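Side-chain contact in ribulose-1,5-bisphosphate carboxylase/oxygenase large subunit (PDB 3QFW), which is a Rubisco-like protein that probably binds magnesium and may act as a lyase or related enzyme on a sugar-phosphate-like substrate: residues Q302-P307 with C314-A319. Residues are numbered along the deposited sequence; the frame is centred on the assembly and turned at random.
Sequences QAARDP and CIPTPA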
# COMPACT_ATOMS: atom_id res chain seq x y z
N GLN B 302 -18.57 4.97 12.92
CA GLN B 302 -19.79 5.33 12.18
C GLN B 302 -19.67 5.00 10.69
O GLN B 302 -20.62 4.54 10.06
CB GLN B 302 -20.12 6.81 12.37
CG GLN B 302 -20.50 7.17 13.80
CD GLN B 302 -20.51 8.67 14.06
OE1 GLN B 302 -19.98 9.45 13.28
NE2 GLN B 302 -21.11 9.07 15.18
N ALA B 303 -18.49 5.23 10.12
CA ALA B 303 -18.27 4.89 8.73
C ALA B 303 -18.44 3.38 8.53
O ALA B 303 -18.93 2.93 7.50
CB ALA B 303 -16.90 5.34 8.29
N ALA B 304 -18.05 2.60 9.53
CA ALA B 304 -18.16 1.15 9.44
C ALA B 304 -19.61 0.67 9.55
O ALA B 304 -20.01 -0.29 8.89
CB ALA B 304 -17.31 0.49 10.50
N ARG B 305 -20.39 1.36 10.38
CA ARG B 305 -21.71 0.87 10.83
C ARG B 305 -22.92 1.47 10.13
O ARG B 305 -23.95 0.80 9.97
CB ARG B 305 -21.92 1.22 12.29
CG ARG B 305 -21.10 0.53 13.32
CD ARG B 305 -21.43 1.27 14.60
NE ARG B 305 -20.72 0.78 15.77
CZ ARG B 305 -20.47 1.52 16.84
NH1 ARG B 305 -20.85 2.79 16.87
NH2 ARG B 305 -19.82 0.99 17.85
N ASP B 306 -22.83 2.75 9.81
CA ASP B 306 -24.01 3.51 9.41
C ASP B 306 -24.51 3.17 8.01
O ASP B 306 -23.79 2.53 7.22
CB ASP B 306 -23.75 5.01 9.56
CG ASP B 306 -23.57 5.42 11.02
OD1 ASP B 306 -23.87 4.60 11.90
OD2 ASP B 306 -23.12 6.56 11.28
N PRO B 307 -25.75 3.57 7.68
CA PRO B 307 -26.26 3.33 6.33
C PRO B 307 -25.25 3.77 5.27
O PRO B 307 -24.65 4.84 5.39
CB PRO B 307 -27.51 4.21 6.28
CG PRO B 307 -27.99 4.22 7.71
CD PRO B 307 -26.72 4.29 8.52
N CYS B 314 -20.06 -3.14 8.94
CA CYS B 314 -18.81 -3.81 9.29
C CYS B 314 -18.57 -3.53 10.77
O CYS B 314 -18.76 -2.39 11.21
CB CYS B 314 -17.66 -3.22 8.43
SG CYS B 314 -15.95 -3.62 8.92
N ILE B 315 -18.20 -4.53 11.57
CA ILE B 315 -18.02 -4.29 13.01
C ILE B 315 -16.70 -3.59 13.30
O ILE B 315 -15.63 -4.13 13.02
CB ILE B 315 -18.05 -5.57 13.87
CG1 ILE B 315 -19.08 -6.58 13.35
CG2 ILE B 315 -18.31 -5.22 15.34
CD1 ILE B 315 -18.43 -7.65 12.48
N PRO B 316 -16.76 -2.39 13.91
CA PRO B 316 -15.52 -1.73 14.30
C PRO B 316 -14.85 -2.53 15.40
O PRO B 316 -15.52 -2.94 16.36
CB PRO B 316 -15.98 -0.37 14.84
CG PRO B 316 -17.46 -0.29 14.56
CD PRO B 316 -17.96 -1.68 14.37
N THR B 317 -13.55 -2.76 15.27
CA THR B 317 -12.86 -3.61 16.23
C THR B 317 -11.65 -2.90 16.82
O THR B 317 -10.52 -3.07 16.35
CB THR B 317 -12.44 -4.91 15.55
OG1 THR B 317 -13.59 -5.53 14.97
CG2 THR B 317 -11.79 -5.86 16.55
N PRO B 318 -11.89 -2.09 17.87
CA PRO B 318 -10.84 -1.26 18.48
C PRO B 318 -9.82 -2.12 19.20
O PRO B 318 -10.17 -3.15 19.78
CB PRO B 318 -11.59 -0.42 19.52
CG PRO B 318 -13.01 -0.64 19.28
CD PRO B 318 -13.19 -1.91 18.54
N ALA B 319 -8.58 -1.65 19.20
CA ALA B 319 -7.47 -2.36 19.84
C ALA B 319 -6.55 -1.37 20.54
O ALA B 319 -6.37 -0.24 20.10
CB ALA B 319 -6.70 -3.17 18.82
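Ala304 and Arg305, in the last turn of helix 294-305, pack on Cys314, just before strand 315-319, and Pro316 within it, a small buried helix-to-strand contact in the TIM-barrel catalytic domain of the Rubisco family. It belongs to the beta-alpha-beta unit of strand 280-284, helix 294-305 and strand 315-319, and spans the loop that leads from the helix into the next parallel strand. One backbone hydrogen bond ties the two ends: Cys314 N donates to Ala304 O over 2.9 Å. The N-H points almost straight at the oxygen (173°), yet the nitrogen stands above the carbonyl plane, 39° out of it. This gives a C-terminal carbonyl of the helix a partner in the residue preceding the strand. Beside the bond, Ala304 turns its methyl toward the strand, where CB lies 3.3 Å from Cys314 O. The same CB is 4.1 Å from Pro316 CG, which meets both the Ala304 methyl and the Arg305 chain. Arg305 starts with CG anti to its own carbonyl carbon (chi1 -70°) and runs extended to NE, crossing Pro316 at about a right angle. Its polar end is held by backbone carbonyls outside the two segments: NE bonds to Asp337 O, just before strand 339-341, and NH2 weakly to Tyr334 O at the end of helix 327-334, which helps to keep the chain against the proline. On the strand, Pro316 also touches Phe283 of the neighbouring strand 280-284, while Thr317 OG1 donates to Ile315 O at 3.2 Å. The guanidinium, set obliquely to Pro316 CG, brings Arg305 NE to 3.6 Å from that carbon.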